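Local coordinates for protein Non-atp dependent l-selective hydantoinase (Arthrobacter aurescens, PDB 1GKR) that opens the ring of hydantoin derivatives by hydrolysis at a two-zinc centre, preferring aryl to alkyl substrates, with a stereoselectivity that depends on the substrate, at residues G49-P54 and L392-D397; V119-Y124 and G446-R451; C233-L238 and Q257-E262; G315-D320 and S407-S412. One frame throughout, in Å; residues are numbered along the deposited sequence.

Contacts 3 and 4 lie in the TIM-barrel part of the chain, and contact 2 pins the C-terminal tail to one of its strands; contact 1 lies in the sheet of strands beside the barrel, away from the zinc site. Contact 3 is closest to the metals: the side chain of L238 is about 5 Å from a zinc ion. In contact 4 the side chain of H316 is about 11 Å from a zinc ion. In contact 2 the side chain of L123 is about 14 Å from a bound zinc ion. Contacts 2 and 3 approach within about 5 Å at their nearest atoms without touching. Contacts 3 and 4 lie on opposite sides of the chain's centre, 30 Å between centres.

Contact 1. Residues G49-P54 and L392-D397; sequences GKFVMP and LDLDID
At the edge of the F51 ring, near its plane, lies the CD2 methyl of L394. The two side chains cross at about a right angle, and F51 also touches L357 of helix 357-372. The backbones belong to an antiparallel pair, strand 51-62 against strand 389-393, in the sheet beside the TIM barrel. L392 N gives F51 O a nearly straight bond of 2.8 Å. The return bond is replaced by a water, which accepts from F51 N at 2.9 Å and donates weakly to L392 O. Two residues on, M53 lays its flexible thioether across L392, SD lying 3.7 Å from CD2. Its CG sits between the backbone N and the carbonyl carbon, chi1 64°, and there meets L392 CD1 at 3.8 Å. M53 also packs on L360, V361 and C365 of helix 357-372, where an unbranched apolar chain suits, and L392 is likewise buried. K50 passes its methylenes beside L392 O; its NZ makes a weak bond to A47 O and stays 5.5 Å from D393 OD2. At the end of the strand, D393 opens an Asx turn, its OD1 accepting from D395 N at 3.0 Å.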
loop_
_atom_site.group_PDB
_atom_site.type_symbol
_atom_site.label_atom_id
_atom_site.label_comp_id
_atom_site.label_asym_id
_atom_site.label_seq_id
_atom_site.Cartn_x
_atom_site.Cartn_y
_atom_site.Cartn_z
ATOM N N GLY A 49 -25.727 -32.850 25.289
ATOM C CA GLY A 49 -25.640 -31.423 25.061
ATOM C C GLY A 49 -24.243 -30.832 25.025
ATOM O O GLY A 49 -24.089 -29.602 25.051
ATOM N N LYS A 50 -23.216 -31.678 24.985
ATOM C CA LYS A 50 -21.857 -31.148 24.918
ATOM C C LYS A 50 -21.588 -30.748 23.475
ATOM O O LYS A 50 -22.330 -31.128 22.563
ATOM C CB LYS A 50 -20.831 -32.191 25.358
ATOM C CG LYS A 50 -21.044 -32.706 26.767
ATOM C CD LYS A 50 -19.784 -33.367 27.318
ATOM C CE LYS A 50 -20.119 -34.331 28.437
ATOM N NZ LYS A 50 -20.933 -35.458 27.890
ATOM N N PHE A 51 -20.541 -29.967 23.261
ATOM C CA PHE A 51 -20.203 -29.564 21.909
ATOM C C PHE A 51 -19.658 -30.742 21.111
ATOM O O PHE A 51 -18.843 -31.532 21.612
ATOM C CB PHE A 51 -19.161 -28.458 21.935
ATOM C CG PHE A 51 -19.683 -27.169 22.447
ATOM C CD1 PHE A 51 -20.607 -26.439 21.703
ATOM C CD2 PHE A 51 -19.294 -26.695 23.694
ATOM C CE1 PHE A 51 -21.140 -25.254 22.198
ATOM C CE2 PHE A 51 -19.818 -25.511 24.205
ATOM C CZ PHE A 51 -20.746 -24.786 23.455
ATOM N N VAL A 52 -20.123 -30.868 19.874
ATOM C CA VAL A 52 -19.641 -31.914 18.995
ATOM C C VAL A 52 -19.045 -31.202 17.784
ATOM O O VAL A 52 -19.668 -30.302 17.232
ATOM C CB VAL A 52 -20.778 -32.844 18.555
ATOM C CG1 VAL A 52 -20.277 -33.815 17.490
ATOM C CG2 VAL A 52 -21.291 -33.620 19.753
ATOM N N MET A 53 -17.831 -31.582 17.389
ATOM C CA MET A 53 -17.168 -30.956 16.245
ATOM C C MET A 53 -16.588 -32.014 15.321
ATOM O O MET A 53 -16.467 -33.181 15.699
ATOM C CB MET A 53 -16.045 -30.030 16.713
ATOM C CG MET A 53 -14.922 -30.749 17.420
ATOM S SD MET A 53 -13.627 -29.625 17.962
ATOM C CE MET A 53 -12.581 -29.629 16.568
ATOM N N PRO A 54 -16.230 -31.628 14.085
ATOM C CA PRO A 54 -15.663 -32.617 13.165
ATOM C C PRO A 54 -14.276 -33.005 13.653
ATOM O O PRO A 54 -13.641 -32.245 14.392
ATOM C CB PRO A 54 -15.604 -31.865 11.834
ATOM C CG PRO A 54 -16.643 -30.794 11.994
ATOM C CD PRO A 54 -16.433 -30.341 13.401
ATOM N N LEU A 392 -16.769 -32.990 22.891
ATOM C CA LEU A 392 -15.878 -32.195 23.721
ATOM C C LEU A 392 -16.346 -32.031 25.152
ATOM O O LEU A 392 -17.492 -32.273 25.473
ATOM C CB LEU A 392 -15.705 -30.807 23.107
ATOM C CG LEU A 392 -14.560 -30.567 22.124
ATOM C CD1 LEU A 392 -14.453 -31.678 21.110
ATOM C CD2 LEU A 392 -14.805 -29.238 21.446
ATOM N N ASP A 393 -15.428 -31.628 26.012
ATOM C CA ASP A 393 -15.746 -31.364 27.398
ATOM C C ASP A 393 -14.899 -30.146 27.730
ATOM O O ASP A 393 -13.684 -30.265 27.924
ATOM C CB ASP A 393 -15.349 -32.534 28.289
ATOM C CG ASP A 393 -15.884 -32.393 29.703
ATOM O OD1 ASP A 393 -15.793 -31.290 30.282
ATOM O OD2 ASP A 393 -16.395 -33.395 30.242
ATOM N N LEU A 394 -15.529 -28.974 27.759
ATOM C CA LEU A 394 -14.811 -27.743 28.053
ATOM C C LEU A 394 -14.751 -27.436 29.538
ATOM O O LEU A 394 -14.386 -26.335 29.945
ATOM C CB LEU A 394 -15.436 -26.556 27.308
ATOM C CG LEU A 394 -15.277 -26.483 25.785
ATOM C CD1 LEU A 394 -14.014 -27.216 25.346
ATOM C CD2 LEU A 394 -16.466 -27.112 25.132
ATOM N N ASP A 395 -15.106 -28.411 30.357
ATOM C CA ASP A 395 -15.059 -28.190 31.785
ATOM C C ASP A 395 -14.238 -29.265 32.495
ATOM O O ASP A 395 -14.715 -29.962 33.388
ATOM C CB ASP A 395 -16.473 -28.124 32.341
ATOM C CG ASP A 395 -16.490 -27.789 33.806
ATOM O OD1 ASP A 395 -15.776 -26.839 34.214
ATOM O OD2 ASP A 395 -17.217 -28.478 34.551
ATOM N N ILE A 396 -12.984 -29.375 32.078
ATOM C CA ILE A 396 -12.042 -30.347 32.616
ATOM C C ILE A 396 -10.997 -29.612 33.429
ATOM O O ILE A 396 -10.801 -28.407 33.279
ATOM C CB ILE A 396 -11.310 -31.084 31.470
ATOM C CG1 ILE A 396 -12.306 -31.886 30.639
ATOM C CG2 ILE A 396 -10.237 -31.974 32.015
ATOM C CD1 ILE A 396 -13.161 -32.836 31.452
ATOM N N ASP A 397 -10.332 -30.347 34.301
ATOM C CA ASP A 397 -9.269 -29.785 35.109
ATOM C C ASP A 397 -8.219 -30.867 35.202
ATOM O O ASP A 397 -8.447 -31.910 35.814
ATOM C CB ASP A 397 -9.759 -29.420 36.502
ATOM C CG ASP A 397 -8.656 -28.865 37.369
ATOM O OD1 ASP A 397 -8.029 -27.859 36.963
ATOM O OD2 ASP A 397 -8.413 -29.441 38.450
HETATM O O HOH W 1 -18.673 -29.618 25.515
#

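Contact 2. Residues V119-Y124 and G446-R451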
loop_
_atom_site.group_PDB
_atom_site.type_symbol
_atom_site.label_atom_id
_atom_site.label_comp_id
_atom_site.label_asym_id
_atom_site.label_seq_id
_atom_site.Cartn_x
_atom_site.Cartn_y
_atom_site.Cartn_z
ATOM N N VAL A 119 -5.553 -43.815 12.762
ATOM C CA VAL A 119 -6.487 -42.768 12.354
ATOM C C VAL A 119 -6.316 -42.674 10.833
ATOM O O VAL A 119 -5.386 -43.255 10.284
ATOM C CB VAL A 119 -6.185 -41.423 13.043
ATOM C CG1 VAL A 119 -6.387 -41.566 14.550
ATOM C CG2 VAL A 119 -4.776 -40.977 12.734
ATOM N N ASP A 120 -7.201 -41.979 10.134
ATOM C CA ASP A 120 -7.063 -41.919 8.680
ATOM C C ASP A 120 -5.910 -41.012 8.249
ATOM O O ASP A 120 -5.446 -40.165 9.025
ATOM C CB ASP A 120 -8.391 -41.489 8.041
ATOM C CG ASP A 120 -9.432 -42.620 8.024
ATOM O OD1 ASP A 120 -9.138 -43.742 8.497
ATOM O OD2 ASP A 120 -10.552 -42.386 7.528
ATOM N N PHE A 121 -5.453 -41.173 7.010
ATOM C CA PHE A 121 -4.320 -40.392 6.556
ATOM C C PHE A 121 -4.285 -40.074 5.069
ATOM O O PHE A 121 -4.866 -40.779 4.245
ATOM C CB PHE A 121 -3.040 -41.149 6.895
ATOM C CG PHE A 121 -2.929 -42.474 6.177
ATOM C CD1 PHE A 121 -3.678 -43.572 6.591
ATOM C CD2 PHE A 121 -2.136 -42.600 5.035
ATOM C CE1 PHE A 121 -3.645 -44.782 5.874
ATOM C CE2 PHE A 121 -2.097 -43.805 4.314
ATOM C CZ PHE A 121 -2.854 -44.894 4.735
ATOM N N ALA A 122 -3.561 -39.009 4.748
ATOM C CA ALA A 122 -3.342 -38.569 3.384
ATOM C C ALA A 122 -1.819 -38.424 3.318
ATOM O O ALA A 122 -1.162 -38.296 4.357
ATOM C CB ALA A 122 -4.008 -37.227 3.147
ATOM N N LEU A 123 -1.247 -38.423 2.120
ATOM C CA LEU A 123 0.194 -38.311 2.011
ATOM C C LEU A 123 0.738 -37.219 1.119
ATOM O O LEU A 123 0.174 -36.895 0.076
ATOM C CB LEU A 123 0.773 -39.632 1.540
ATOM C CG LEU A 123 0.597 -40.788 2.505
ATOM C CD1 LEU A 123 1.094 -42.039 1.840
ATOM C CD2 LEU A 123 1.368 -40.520 3.782
ATOM N N TYR A 124 1.865 -36.672 1.556
ATOM C CA TYR A 124 2.598 -35.643 0.835
ATOM C C TYR A 124 3.674 -36.364 0.052
ATOM O O TYR A 124 4.091 -37.463 0.411
ATOM C CB TYR A 124 3.358 -34.738 1.791
ATOM C CG TYR A 124 2.593 -33.618 2.400
ATOM C CD1 TYR A 124 2.283 -32.480 1.655
ATOM C CD2 TYR A 124 2.245 -33.650 3.757
ATOM C CE1 TYR A 124 1.657 -31.395 2.247
ATOM C CE2 TYR A 124 1.618 -32.575 4.359
ATOM C CZ TYR A 124 1.329 -31.449 3.599
ATOM O OH TYR A 124 0.724 -30.369 4.182
ATOM N N GLY A 446 -6.772 -47.329 10.207
ATOM C CA GLY A 446 -6.727 -46.136 9.380
ATOM C C GLY A 446 -6.753 -46.383 7.879
ATOM O O GLY A 446 -6.092 -47.289 7.365
ATOM N N GLN A 447 -7.524 -45.566 7.170
ATOM C CA GLN A 447 -7.643 -45.679 5.726
ATOM C C GLN A 447 -6.926 -44.519 5.054
ATOM O O GLN A 447 -6.776 -43.437 5.623
ATOM C CB GLN A 447 -9.097 -45.598 5.290
ATOM C CG GLN A 447 -10.052 -46.415 6.085
ATOM C CD GLN A 447 -10.207 -47.791 5.525
ATOM O OE1 GLN A 447 -9.286 -48.609 5.596
ATOM N NE2 GLN A 447 -11.377 -48.065 4.947
ATOM N N PHE A 448 -6.512 -44.762 3.821
ATOM C CA PHE A 448 -5.847 -43.777 3.002
ATOM C C PHE A 448 -6.954 -42.858 2.490
ATOM O O PHE A 448 -8.015 -43.336 2.097
ATOM C CB PHE A 448 -5.190 -44.506 1.838
ATOM C CG PHE A 448 -4.555 -43.610 0.830
ATOM C CD1 PHE A 448 -3.473 -42.811 1.170
ATOM C CD2 PHE A 448 -5.009 -43.598 -0.480
ATOM C CE1 PHE A 448 -2.846 -42.011 0.211
ATOM C CE2 PHE A 448 -4.390 -42.804 -1.448
ATOM C CZ PHE A 448 -3.308 -42.010 -1.103
ATOM N N VAL A 449 -6.750 -41.547 2.524
ATOM C CA VAL A 449 -7.774 -40.656 1.993
ATOM C C VAL A 449 -7.111 -39.794 0.931
ATOM O O VAL A 449 -5.917 -39.510 1.005
ATOM C CB VAL A 449 -8.467 -39.794 3.104
ATOM C CG1 VAL A 449 -7.950 -40.185 4.463
ATOM C CG2 VAL A 449 -8.288 -38.322 2.844
ATOM N N THR A 450 -7.882 -39.396 -0.072
ATOM C CA THR A 450 -7.320 -38.609 -1.146
ATOM C C THR A 450 -8.336 -37.730 -1.886
ATOM O O THR A 450 -9.408 -37.438 -1.377
ATOM C CB THR A 450 -6.650 -39.548 -2.143
ATOM O OG1 THR A 450 -5.897 -38.784 -3.096
ATOM C CG2 THR A 450 -7.710 -40.374 -2.866
ATOM N N ARG A 451 -7.961 -37.332 -3.099
ATOM C CA ARG A 451 -8.734 -36.493 -4.014
ATOM C C ARG A 451 -8.219 -35.056 -3.980
ATOM O O ARG A 451 -7.312 -34.681 -4.755
ATOM C CB ARG A 451 -10.236 -36.551 -3.711
ATOM C CG ARG A 451 -10.980 -35.260 -4.051
ATOM C CD ARG A 451 -12.459 -35.484 -4.256
ATOM N NE ARG A 451 -12.660 -36.511 -5.269
ATOM C CZ ARG A 451 -12.128 -36.475 -6.491
ATOM N NH1 ARG A 451 -11.357 -35.456 -6.863
ATOM N NH2 ARG A 451 -12.356 -37.471 -7.342
HETATM O O HOH W 2 -3.058 -38.630 0.098
#
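F121 and F448 meet ring to ring and ring to backbone. F448 CA sits over one face of the F121 ring as a CH-pi contact, 3.8 Å from its centroid, and the two rings stand obliquely with planes 54° apart, F121 CE2 lying at the edge of F448. F121 CG lies between the backbone N and the carbonyl carbon, chi1 63°, a start from which the ring can turn back to F448. At the F121 edge, in plane, lies G446 O, 3.8 Å from CE1. An alanine at F121 would probably open a gap between the tail and A113 of helix 103-116, and leave the F448 ring freer to turn. Two backbone bonds hold F121 from its N and its O: F121 N to Q447 O at 3.0 Å, and V449 N to F121 O at 2.7 Å. They make a single bridge by which the C-terminal tail adds itself to barrel strand 120-123, which bonds on to strand 87-92. A water extends the line, accepting from L123 N and donating to V449 O. G446 suits its place because a CB would run into V119 O. At this end Q447 N reaches D120 OD1 at 2.8 Å, from above the carboxylate plane. OD2 forms salt bridges with R429 and K378, which probably help to position the group for Q447 N.

Contact 3. Residues C233-L238 and Q257-E262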
loop_
_atom_site.group_PDB
_atom_site.type_symbol
_atom_site.label_atom_id
_atom_site.label_comp_id
_atom_site.label_asym_id
_atom_site.label_seq_id
_atom_site.Cartn_x
_atom_site.Cartn_y
_atom_site.Cartn_z
ATOM N N CYS A 233 0.180 -21.607 -8.581
ATOM C CA CYS A 233 -0.125 -22.844 -7.861
ATOM C C CYS A 233 -0.651 -22.550 -6.464
ATOM O O CYS A 233 -0.297 -21.535 -5.878
ATOM C CB CYS A 233 1.146 -23.679 -7.729
ATOM S SG CYS A 233 2.529 -22.762 -6.960
ATOM N N ARG A 234 -1.491 -23.431 -5.923
ATOM C CA ARG A 234 -1.997 -23.221 -4.571
ATOM C C ARG A 234 -0.788 -23.398 -3.646
ATOM O O ARG A 234 -0.096 -24.416 -3.696
ATOM C CB ARG A 234 -3.073 -24.240 -4.214
ATOM C CG ARG A 234 -4.013 -23.693 -3.166
ATOM C CD ARG A 234 -4.737 -24.764 -2.412
ATOM N NE ARG A 234 -5.959 -25.264 -3.044
ATOM C CZ ARG A 234 -7.002 -24.513 -3.378
ATOM N NH1 ARG A 234 -6.976 -23.210 -3.167
ATOM N NH2 ARG A 234 -8.096 -25.076 -3.869
ATOM N N LEU A 235 -0.531 -22.398 -2.817
ATOM C CA LEU A 235 0.606 -22.404 -1.921
ATOM C C LEU A 235 0.228 -22.208 -0.460
ATOM O O LEU A 235 -0.573 -21.339 -0.133
ATOM C CB LEU A 235 1.550 -21.282 -2.329
ATOM C CG LEU A 235 2.617 -20.920 -1.297
ATOM C CD1 LEU A 235 3.563 -22.086 -1.167
ATOM C CD2 LEU A 235 3.387 -19.679 -1.720
ATOM N N ILE A 236 0.791 -23.012 0.427
ATOM C CA ILE A 236 0.514 -22.828 1.843
ATOM C C ILE A 236 1.842 -22.605 2.527
ATOM O O ILE A 236 2.706 -23.468 2.449
ATOM C CB ILE A 236 -0.080 -24.068 2.516
ATOM C CG1 ILE A 236 -1.438 -24.417 1.926
ATOM C CG2 ILE A 236 -0.225 -23.800 4.011
ATOM C CD1 ILE A 236 -2.052 -25.650 2.562
ATOM N N VAL A 237 2.032 -21.472 3.186
ATOM C CA VAL A 237 3.286 -21.271 3.894
ATOM C C VAL A 237 3.117 -21.914 5.270
ATOM O O VAL A 237 2.253 -21.520 6.052
ATOM C CB VAL A 237 3.622 -19.790 4.052
ATOM C CG1 VAL A 237 4.913 -19.631 4.852
ATOM C CG2 VAL A 237 3.754 -19.152 2.673
ATOM N N LEU A 238 3.941 -22.923 5.544
ATOM C CA LEU A 238 3.903 -23.677 6.792
ATOM C C LEU A 238 4.430 -22.890 7.966
ATOM O O LEU A 238 5.178 -21.924 7.798
ATOM C CB LEU A 238 4.721 -24.955 6.647
ATOM C CG LEU A 238 4.269 -25.941 5.572
ATOM C CD1 LEU A 238 5.310 -27.021 5.409
ATOM C CD2 LEU A 238 2.942 -26.540 5.963
ATOM N N GLN A 257 -4.081 -13.673 -4.819
ATOM C CA GLN A 257 -3.169 -14.824 -4.873
ATOM C C GLN A 257 -3.697 -16.016 -4.068
ATOM O O GLN A 257 -4.159 -15.858 -2.939
ATOM C CB GLN A 257 -1.784 -14.432 -4.361
ATOM C CG GLN A 257 -1.093 -13.380 -5.201
ATOM C CD GLN A 257 0.362 -13.222 -4.823
ATOM O OE1 GLN A 257 0.853 -12.107 -4.635
ATOM N NE2 GLN A 257 1.069 -14.346 -4.714
ATOM N N ASP A 258 -3.638 -17.204 -4.668
ATOM C CA ASP A 258 -4.105 -18.433 -4.024
ATOM C C ASP A 258 -3.047 -18.903 -3.016
ATOM O O ASP A 258 -2.485 -19.980 -3.141
ATOM C CB ASP A 258 -4.346 -19.511 -5.091
ATOM C CG ASP A 258 -5.098 -20.718 -4.551
ATOM O OD1 ASP A 258 -5.486 -20.672 -3.367
ATOM O OD2 ASP A 258 -5.309 -21.708 -5.304
ATOM N N VAL A 259 -2.780 -18.081 -2.015
ATOM C CA VAL A 259 -1.784 -18.398 -1.013
ATOM C C VAL A 259 -2.440 -18.407 0.353
ATOM O O VAL A 259 -3.390 -17.679 0.576
ATOM C CB VAL A 259 -0.673 -17.357 -1.049
ATOM C CG1 VAL A 259 -0.122 -17.283 -2.446
ATOM C CG2 VAL A 259 -1.208 -15.996 -0.626
ATOM N N HIS A 260 -1.934 -19.229 1.267
ATOM C CA HIS A 260 -2.526 -19.335 2.595
ATOM C C HIS A 260 -1.518 -19.414 3.713
ATOM O O HIS A 260 -0.373 -19.815 3.520
ATOM C CB HIS A 260 -3.415 -20.551 2.623
ATOM C CG HIS A 260 -4.264 -20.654 1.411
ATOM N ND1 HIS A 260 -5.574 -20.235 1.387
ATOM C CD2 HIS A 260 -3.955 -21.005 0.141
ATOM C CE1 HIS A 260 -6.036 -20.320 0.153
ATOM N NE2 HIS A 260 -5.071 -20.784 -0.622
ATOM N N CYS A 261 -1.961 -19.062 4.908
ATOM C CA CYS A 261 -1.061 -19.058 6.039
ATOM C C CYS A 261 -1.342 -20.108 7.105
ATOM O O CYS A 261 -2.469 -20.260 7.585
ATOM C CB CYS A 261 -1.081 -17.682 6.660
ATOM S SG CYS A 261 -0.123 -17.600 8.115
ATOM N N GLU A 262 -0.304 -20.843 7.468
ATOM C CA GLU A 262 -0.438 -21.851 8.501
ATOM C C GLU A 262 0.413 -21.468 9.693
ATOM O O GLU A 262 1.514 -20.938 9.532
ATOM C CB GLU A 262 0.048 -23.222 8.021
ATOM C CG GLU A 262 -0.048 -24.295 9.111
ATOM C CD GLU A 262 0.955 -25.424 8.958
ATOM O OE1 GLU A 262 2.167 -25.224 9.191
ATOM O OE2 GLU A 262 0.527 -26.529 8.604
#
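One carboxylate oxygen, D258 OD1, is shared by an arginine across the contact and a histidine two residues further along its own segment. R234 NH1 forms a salt bridge to OD1 at 2.9 Å, bent and weak as a hydrogen bond (121° at hydrogen), and also lies 3.1 Å from D258 OD2. The guanidinium and carboxylate planes stand 90° apart. H260 NE2 gives OD1 a straighter bond of 2.8 Å, which keeps the oxygen in the imidazole plane at the ring edge and would hold that ring against rotation. An alanine at D258 would probably leave R234 NH1 without its counter-charge and H260 NE2 without this acceptor, so that the imidazole could turn. The same residue is the centre of an inverse gamma turn, and its carbonyl oxygen receives L235 N at 3.1 Å. From there the backbone ladder continues through H260 N to L235 O, V237 N to H260 O and E262 N to V237 O. L235, V237, V259 and C261 point to one face, where helices 214-231 and 243-254 pack on them; small and branched apolar chains suit that buried layer. At the far end E262 OE1 lies 3.3 Å from L238 CA and is hydrogen-bonded to the backbone N of H239 and to ND1 of H60, both zinc ligands, which makes it a second-shell residue that probably helps to orient H60. Strand 234-237, helix 243-254 and strand 259-263 together form a beta-alpha-beta unit, the repeating element of the TIM barrel of amidohydrolases.

Contact 4. Residues G315-D320 and S407-S412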
loop_
_atom_site.group_PDB
_atom_site.type_symbol
_atom_site.label_atom_id
_atom_site.label_comp_id
_atom_site.label_asym_id
_atom_site.label_seq_id
_atom_site.Cartn_x
_atom_site.Cartn_y
_atom_site.Cartn_z
ATOM N N GLY A 315 9.095 -36.101 16.421
ATOM C CA GLY A 315 9.985 -36.529 17.481
ATOM C C GLY A 315 11.459 -36.416 17.159
ATOM O O GLY A 315 11.850 -36.193 16.025
ATOM N N HIS A 316 12.273 -36.553 18.188
ATOM C CA HIS A 316 13.715 -36.502 18.069
ATOM C C HIS A 316 14.180 -37.295 19.273
ATOM O O HIS A 316 13.626 -37.148 20.364
ATOM C CB HIS A 316 14.228 -35.071 18.181
ATOM C CG HIS A 316 15.213 -34.705 17.119
ATOM N ND1 HIS A 316 14.861 -33.996 15.987
ATOM C CD2 HIS A 316 16.529 -34.997 16.986
ATOM C CE1 HIS A 316 15.917 -33.871 15.203
ATOM N NE2 HIS A 316 16.942 -34.471 15.786
ATOM N N PRO A 317 15.179 -38.174 19.094
ATOM C CA PRO A 317 15.618 -38.930 20.269
ATOM C C PRO A 317 15.970 -37.959 21.396
ATOM O O PRO A 317 16.724 -37.002 21.191
ATOM C CB PRO A 317 16.805 -39.734 19.736
ATOM C CG PRO A 317 17.290 -38.913 18.560
ATOM C CD PRO A 317 16.013 -38.476 17.919
ATOM N N VAL A 318 15.389 -38.202 22.573
ATOM C CA VAL A 318 15.585 -37.352 23.750
ATOM C C VAL A 318 17.051 -37.005 24.058
ATOM O O VAL A 318 17.332 -35.996 24.708
ATOM C CB VAL A 318 14.908 -37.985 25.002
ATOM C CG1 VAL A 318 15.594 -39.253 25.379
ATOM C CG2 VAL A 318 14.921 -37.015 26.154
ATOM N N GLU A 319 17.979 -37.823 23.564
ATOM C CA GLU A 319 19.413 -37.600 23.773
ATOM C C GLU A 319 19.978 -36.565 22.809
ATOM O O GLU A 319 21.151 -36.200 22.895
ATOM C CB GLU A 319 20.193 -38.916 23.626
ATOM C CG GLU A 319 19.830 -39.739 22.402
ATOM C CD GLU A 319 18.743 -40.769 22.684
ATOM O OE1 GLU A 319 17.834 -40.494 23.494
ATOM O OE2 GLU A 319 18.790 -41.858 22.079
ATOM N N ASP A 320 19.145 -36.107 21.882
ATOM C CA ASP A 320 19.558 -35.097 20.915
ATOM C C ASP A 320 18.902 -33.786 21.298
ATOM O O ASP A 320 18.956 -32.809 20.554
ATOM C CB ASP A 320 19.136 -35.491 19.498
ATOM C CG ASP A 320 19.953 -36.645 18.946
ATOM O OD1 ASP A 320 20.865 -37.118 19.666
ATOM O OD2 ASP A 320 19.684 -37.074 17.794
ATOM N N SER A 407 2.723 -41.785 21.998
ATOM C CA SER A 407 3.720 -41.778 20.931
ATOM C C SER A 407 5.043 -42.415 21.335
ATOM O O SER A 407 5.258 -42.739 22.504
ATOM C CB SER A 407 3.981 -40.345 20.478
ATOM O OG SER A 407 4.459 -39.566 21.556
ATOM N N LEU A 408 5.933 -42.582 20.361
ATOM C CA LEU A 408 7.240 -43.169 20.629
ATOM C C LEU A 408 7.985 -42.337 21.665
ATOM O O LEU A 408 8.500 -42.878 22.632
ATOM C CB LEU A 408 8.078 -43.253 19.354
ATOM C CG LEU A 408 9.465 -43.840 19.636
ATOM C CD1 LEU A 408 9.288 -45.289 20.056
ATOM C CD2 LEU A 408 10.376 -43.729 18.417
ATOM N N HIS A 409 8.052 -41.028 21.464
ATOM C CA HIS A 409 8.728 -40.176 22.424
ATOM C C HIS A 409 7.795 -39.653 23.503
ATOM O O HIS A 409 6.598 -39.485 23.282
ATOM C CB HIS A 409 9.427 -39.036 21.703
ATOM C CG HIS A 409 10.631 -39.486 20.945
ATOM N ND1 HIS A 409 11.685 -40.136 21.553
ATOM C CD2 HIS A 409 10.926 -39.438 19.625
ATOM C CE1 HIS A 409 12.575 -40.471 20.637
ATOM N NE2 HIS A 409 12.139 -40.061 19.460
ATOM N N LYS A 410 8.354 -39.391 24.677
ATOM C CA LYS A 410 7.562 -38.943 25.807
ATOM C C LYS A 410 7.972 -37.634 26.451
ATOM O O LYS A 410 8.234 -37.595 27.645
ATOM C CB LYS A 410 7.566 -40.025 26.887
ATOM C CG LYS A 410 6.470 -41.073 26.784
ATOM C CD LYS A 410 6.759 -42.196 25.814
ATOM C CE LYS A 410 5.631 -43.228 25.923
ATOM N NZ LYS A 410 5.677 -44.291 24.878
ATOM N N TYR A 411 8.042 -36.562 25.679
ATOM C CA TYR A 411 8.381 -35.259 26.246
ATOM C C TYR A 411 7.627 -34.181 25.482
ATOM O O TYR A 411 7.200 -34.400 24.353
ATOM C CB TYR A 411 9.885 -35.020 26.196
ATOM C CG TYR A 411 10.470 -35.034 24.816
ATOM C CD1 TYR A 411 10.480 -33.882 24.033
ATOM C CD2 TYR A 411 11.029 -36.197 24.292
ATOM C CE1 TYR A 411 11.035 -33.885 22.764
ATOM C CE2 TYR A 411 11.588 -36.212 23.016
ATOM C CZ TYR A 411 11.587 -35.052 22.261
ATOM O OH TYR A 411 12.134 -35.058 21.006
ATOM N N SER A 412 7.453 -33.015 26.087
ATOM C CA SER A 412 6.697 -31.970 25.424
ATOM C C SER A 412 6.929 -30.616 26.045
ATOM O O SER A 412 7.113 -30.511 27.254
ATOM C CB SER A 412 5.208 -32.308 25.494
ATOM O OG SER A 412 4.408 -31.161 25.276
#
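H316 O takes the hydroxyl of Y411 in a bond of 2.6 Å, OH being the donor. The oxygen lies in the plane of the tyrosine ring at its edge, and the donor is tilted only 15° from the carbonyl plane. In Y411 CG lies between the backbone N and the carbonyl carbon, chi1 60°, and from there the ring runs out to H316. This carbonyl is met a second time by H409: its oxygen stands 3.4 Å above the imidazole plane, over the ring centre, at an angle too poor for a hydrogen bond from NE2, while L408 CD2 lies on the opposite face. H409 NE2 is instead hydrogen-bonded to R71 O, which probably limits the ring's rotation. A flat ring suits a place between H316 O and L408 CD2, and G315 suits its own because a CB would clash with H409 CD2, which comes within 3.7 Å of its CA. P317 CA meets H409 CE1 obliquely, and V318 sets CB against Y411 CE2 at 4.3 Å. The 407-412 loop braces itself: S407 OG donates to H409 O at 2.7 Å, and K410 NZ to S407 O. Residues 315-320 follow strand 313-314, next in the chain to the zinc ligand D312; residues 407-412 lie before strand 418-428 and lean on helix 75-85 through S407 on D78 and L408 on L77.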